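PDB 6MN4: aminoglycoside N(3)-acetyltransferase, AAC(3)-IVa from Escherichia coli, which catalyses transfer of an acetyl group from acetyl-CoA to the 3-amino group of 2-deoxystreptamine aminoglycosides, and probably confers resistance to antibiotics such as gentamicin and apramycin. Local coordinates for residues A[26-31]-A[61-66]. The protein carries 1 engineered substitution. Residues are numbered along the deposited sequence; the frame is centred on the assembly and turned at random.
With AM2 (apramycin), chain G.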
ATOM      1  N   VAL A  26      13.736  -0.820  -3.109  1.00 49.19           N
ATOM      2  CA  VAL A  26      12.385  -1.361  -3.085  1.00 48.37           C
ATOM      3  C   VAL A  26      11.421  -0.190  -3.002  1.00 47.87           C
ATOM      4  O   VAL A  26      11.581   0.697  -2.153  1.00 50.55           O
ATOM      5  CB  VAL A  26      12.189  -2.322  -1.902  1.00 58.30           C
ATOM      6  CG1 VAL A  26      10.715  -2.630  -1.711  1.00 60.78           C
ATOM      7  CG2 VAL A  26      12.987  -3.596  -2.119  1.00 62.40           C
ATOM      8  N   LEU A  27      10.429  -0.171  -3.887  1.00 47.60           N
ATOM      9  CA  LEU A  27       9.491   0.942  -3.970  1.00 42.86           C
ATOM     10  C   LEU A  27       8.073   0.393  -4.009  1.00 42.67           C
ATOM     11  O   LEU A  27       7.659  -0.203  -5.010  1.00 45.87           O
ATOM     12  CB  LEU A  27       9.778   1.807  -5.193  1.00 43.20           C
ATOM     13  CG  LEU A  27       8.904   3.048  -5.329  1.00 44.62           C
ATOM     14  CD1 LEU A  27       9.359   4.121  -4.355  1.00 52.22           C
ATOM     15  CD2 LEU A  27       8.969   3.551  -6.753  1.00 40.52           C
ATOM     16  N   LEU A  28       7.343   0.586  -2.915  1.00 46.01           N
ATOM     17  CA  LEU A  28       5.938   0.211  -2.827  1.00 49.23           C
ATOM     18  C   LEU A  28       5.094   1.436  -3.145  1.00 53.93           C
ATOM     19  O   LEU A  28       5.201   2.459  -2.459  1.00 56.08           O
ATOM     20  CB  LEU A  28       5.613  -0.328  -1.433  1.00 45.25           C
ATOM     21  CG  LEU A  28       4.131  -0.392  -1.065  1.00 42.90           C
ATOM     22  CD1 LEU A  28       3.386  -1.406  -1.943  1.00 42.86           C
ATOM     23  CD2 LEU A  28       3.960  -0.700   0.413  1.00 39.02           C
ATOM     24  N   VAL A  29       4.263   1.344  -4.180  1.00 44.30           N
ATOM     25  CA  VAL A  29       3.510   2.496  -4.659  1.00 40.80           C
ATOM     26  C   VAL A  29       2.015   2.232  -4.527  1.00 35.48           C
ATOM     27  O   VAL A  29       1.535   1.123  -4.785  1.00 35.56           O
ATOM     28  CB  VAL A  29       3.884   2.873  -6.112  1.00 34.99           C
ATOM     29  CG1 VAL A  29       5.387   2.821  -6.303  1.00 36.17           C
ATOM     30  CG2 VAL A  29       3.195   1.985  -7.116  1.00 51.60           C
ATOM     31  N   HIS A  30       1.292   3.252  -4.077  1.00 35.66           N
ATOM     32  CA  HIS A  30      -0.162   3.285  -4.109  1.00 40.36           C
ATOM     33  C   HIS A  30      -0.569   4.424  -5.027  1.00 43.97           C
ATOM     34  O   HIS A  30      -0.123   5.561  -4.837  1.00 40.19           O
ATOM     35  CB  HIS A  30      -0.750   3.495  -2.711  1.00 42.23           C
ATOM     36  CG  HIS A  30      -0.215   2.552  -1.682  1.00 43.64           C
ATOM     37  ND1 HIS A  30      -0.962   1.515  -1.166  1.00 42.36           N
ATOM     38  CD2 HIS A  30       0.993   2.487  -1.072  1.00 37.82           C
ATOM     39  CE1 HIS A  30      -0.235   0.852  -0.282  1.00 39.17           C
ATOM     40  NE2 HIS A  30       0.956   1.418  -0.213  1.00 38.41           N
ATOM     41  N   SER A  31      -1.403   4.126  -6.023  1.00 43.47           N
ATOM     42  CA  SER A  31      -1.675   5.084  -7.083  1.00 44.48           C
ATOM     43  C   SER A  31      -3.169   5.274  -7.294  1.00 42.36           C
ATOM     44  O   SER A  31      -3.964   4.341  -7.128  1.00 40.01           O
ATOM     45  CB  SER A  31      -1.021   4.649  -8.399  1.00 35.14           C
ATOM     46  OG  SER A  31      -1.405   3.334  -8.747  1.00 48.41           O
ATOM     47  N   VAL A  61       6.840  -2.802  -5.947  1.00 48.51           N
ATOM     48  CA  VAL A  61       5.797  -3.482  -5.190  1.00 49.06           C
ATOM     49  C   VAL A  61       4.544  -2.621  -5.210  1.00 45.05           C
ATOM     50  O   VAL A  61       4.620  -1.393  -5.096  1.00 49.14           O
ATOM     51  CB  VAL A  61       6.235  -3.773  -3.740  1.00 38.99           C
ATOM     52  CG1 VAL A  61       5.243  -4.703  -3.058  1.00 39.51           C
ATOM     53  CG2 VAL A  61       7.621  -4.366  -3.727  1.00 40.13           C
ATOM     54  N   MET A  62       3.395  -3.266  -5.374  1.00 37.26           N
ATOM     55  CA  MET A  62       2.102  -2.604  -5.395  1.00 36.75           C
ATOM     56  C   MET A  62       1.085  -3.505  -4.713  1.00 41.10           C
ATOM     57  O   MET A  62       1.213  -4.735  -4.757  1.00 40.35           O
ATOM     58  CB  MET A  62       1.629  -2.293  -6.827  1.00 51.05           C
ATOM     59  CG  MET A  62       2.578  -1.418  -7.634  1.00 56.34           C
ATOM     60  SD  MET A  62       2.079  -1.171  -9.353  1.00 54.78           S
ATOM     61  CE  MET A  62       0.464  -0.468  -9.104  1.00 60.29           C
ATOM     62  N   PRO A  63       0.079  -2.924  -4.059  1.00 37.42           N
ATOM     63  CA  PRO A  63      -1.004  -3.743  -3.508  1.00 38.26           C
ATOM     64  C   PRO A  63      -1.726  -4.496  -4.614  1.00 45.28           C
ATOM     65  O   PRO A  63      -1.757  -4.070  -5.771  1.00 43.40           O
ATOM     66  CB  PRO A  63      -1.921  -2.716  -2.830  1.00 40.23           C
ATOM     67  CG  PRO A  63      -1.543  -1.389  -3.438  1.00 39.16           C
ATOM     68  CD  PRO A  63      -0.086  -1.494  -3.747  1.00 38.27           C
ATOM     69  N   SER A  64      -2.307  -5.637  -4.251  1.00 39.76           N
ATOM     70  CA  SER A  64      -2.876  -6.513  -5.264  1.00 40.84           C
ATOM     71  C   SER A  64      -3.944  -7.423  -4.671  1.00 42.12           C
ATOM     72  O   SER A  64      -4.174  -8.527  -5.174  1.00 43.11           O
ATOM     73  CB  SER A  64      -1.762  -7.337  -5.920  1.00 40.85           C
ATOM     74  OG  SER A  64      -2.220  -7.998  -7.087  1.00 51.41           O
ATOM     75  N   TRP A  65      -4.607  -6.974  -3.612  1.00 45.27           N
ATOM     76  CA  TRP A  65      -5.597  -7.821  -2.971  1.00 43.67           C
ATOM     77  C   TRP A  65      -6.946  -7.705  -3.674  1.00 46.82           C
ATOM     78  O   TRP A  65      -7.207  -6.770  -4.436  1.00 51.77           O
ATOM     79  CB  TRP A  65      -5.739  -7.473  -1.488  1.00 49.08           C
ATOM     80  CG  TRP A  65      -6.073  -6.038  -1.204  1.00 52.73           C
ATOM     81  CD1 TRP A  65      -7.289  -5.433  -1.345  1.00 53.32           C
ATOM     82  CD2 TRP A  65      -5.181  -5.033  -0.705  1.00 52.87           C
ATOM     83  NE1 TRP A  65      -7.206  -4.112  -0.973  1.00 53.17           N
ATOM     84  CE2 TRP A  65      -5.924  -3.843  -0.575  1.00 50.03           C
ATOM     85  CE3 TRP A  65      -3.826  -5.025  -0.360  1.00 52.71           C
ATOM     86  CZ2 TRP A  65      -5.356  -2.656  -0.119  1.00 48.01           C
ATOM     87  CZ3 TRP A  65      -3.264  -3.843   0.100  1.00 48.25           C
ATOM     88  CH2 TRP A  65      -4.027  -2.676   0.212  1.00 46.07           C
ATOM     89  N   SER A  66      -7.810  -8.683  -3.400  1.00 53.07           N
ATOM     90  CA  SER A  66      -9.106  -8.795  -4.057  1.00 56.35           C
ATOM     91  C   SER A  66     -10.206  -8.028  -3.341  1.00 61.30           C
ATOM     92  O   SER A  66     -11.174  -7.603  -3.984  1.00 69.71           O
ATOM     93  CB  SER A  66      -9.514 -10.265  -4.158  1.00 61.93           C
ATOM     94  OG  SER A  66      -9.936 -10.752  -2.893  1.00 71.22           O
TER
HETATM   95  CA1 AM2 G 301     -11.896  -1.711   4.169  0.96105.37           C
HETATM   96  CA2 AM2 G 301     -12.785  -1.121   5.269  0.96101.47           C
HETATM   97  CA3 AM2 G 301     -13.591  -2.195   6.009  0.96101.27           C
HETATM   98  CA4 AM2 G 301     -14.281  -3.144   5.081  0.96103.28           C
HETATM   99  CA5 AM2 G 301     -13.296  -3.720   4.029  0.96103.51           C
HETATM  100  CA6 AM2 G 301     -13.953  -4.727   3.175  0.96 98.48           C
HETATM  101  CA7 AM2 G 301     -14.410  -5.888   4.078  0.96100.62           C
HETATM  102  CA8 AM2 G 301     -15.487  -5.409   5.081  0.96101.33           C
HETATM  103  CA9 AM2 G 301     -16.140  -6.881   2.676  0.96101.98           C
HETATM  104  OA4 AM2 G 301     -12.684  -2.619   3.229  0.96107.45           O
HETATM  105  OA5 AM2 G 301     -15.036  -4.206   5.863  0.96101.22           O
HETATM  106  NA2 AM2 G 301     -11.934  -0.427   6.236  0.96 99.46           N
HETATM  107  NA7 AM2 G 301     -14.831  -7.045   3.295  0.96101.99           N
HETATM  108  OA6 AM2 G 301     -15.074  -4.075   2.553  0.96 94.06           O
HETATM  109  OA8 AM2 G 301     -15.703  -6.367   6.009  0.96106.16           O
HETATM  110  OA1 AM2 G 301     -10.949  -2.478   4.757  0.96103.23           O
HETATM  111  CB1 AM2 G 301     -17.014  -6.730   6.130  0.96112.44           C
HETATM  112  CB2 AM2 G 301     -17.997  -5.541   6.211  0.96117.17           C
HETATM  113  CB3 AM2 G 301     -19.382  -5.983   6.486  0.96117.72           C
HETATM  114  CB4 AM2 G 301     -19.542  -7.468   6.557  0.96117.84           C
HETATM  115  CB5 AM2 G 301     -18.495  -8.140   7.483  0.96117.42           C
HETATM  116  CB6 AM2 G 301     -18.387  -9.574   7.138  0.96118.98           C
HETATM  117  OB1 AM2 G 301     -17.153  -7.576   7.351  0.96113.82           O
HETATM  118  NB4 AM2 G 301     -20.903  -7.785   7.059  0.96117.68           N
HETATM  119  OB2 AM2 G 301     -17.597  -4.651   7.271  0.96118.74           O
HETATM  120  OB3 AM2 G 301     -20.263  -5.462   5.433  0.96116.22           O
HETATM  121  OB6 AM2 G 301     -17.037  -9.861   6.934  0.96119.19           O
HETATM  122  CC1 AM2 G 301      -9.582  -2.191   4.361  0.96 98.56           C
HETATM  123  CC2 AM2 G 301      -8.820  -3.456   4.728  0.96 93.51           C
HETATM  124  CC3 AM2 G 301      -7.315  -3.241   4.517  0.96 97.15           C
HETATM  125  CC4 AM2 G 301      -6.994  -3.019   3.051  0.96 98.05           C
HETATM  126  CC5 AM2 G 301      -8.052  -2.252   2.231  0.96 98.53           C
HETATM  127  CC6 AM2 G 301      -9.406  -1.847   2.878  0.96 99.53           C
HETATM  128  NC4 AM2 G 301      -5.723  -2.281   2.991  0.96 99.83           N
HETATM  129  NC6 AM2 G 301      -9.517  -0.395   2.682  0.96101.63           N
HETATM  130  OC2 AM2 G 301      -9.082  -3.770   6.073  0.96 87.46           O
HETATM  131  OC3 AM2 G 301      -6.623  -4.384   4.954  0.96100.04           O
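Two neighbouring parallel strands at the heart of the mixed sheet, 26-31 and 59-63, meet where L28 pairs with V61, the two segments twisted by 32°. V61 grips L27 and V29, the two residues flanking its partner: its N donates to L27 O over 2.9 Å in a nearly straight bond (175°), and its O accepts the N-H of V29. The same V61 O also receives a CA-H...O contact from L28 CA at 3.1 Å.

On the sheet face that carries L28 and V61, L28 holds CG anti to its own N (chi1 163°), and CD1 reaches across to lie 3.9 Å from V61 CG1 and equally close to P63 CD. F106 of strand 106-109 packs against both L28 and V61. On the face that bears V29 and M62, their side chains cross at a slant, V29 CG2 to M62 CG 3.5 Å.

Joined through helix 42-54, the strands form a beta-alpha-beta crossover. The next acceptor, V29 O, meets P63 CD (3.2 Å) instead of an N-H, because proline has none. P63 sets its ring beside H30, with CD 4.0 Å above one face of the imidazole, toward the rim, and CG 3.7 Å from ND1. Beyond it the segment leaves the sheet for the antibiotic pocket, where the indole of W65 presents a face to apramycin CC4 and its CZ2 lies 3.2 Å from the amine NC4.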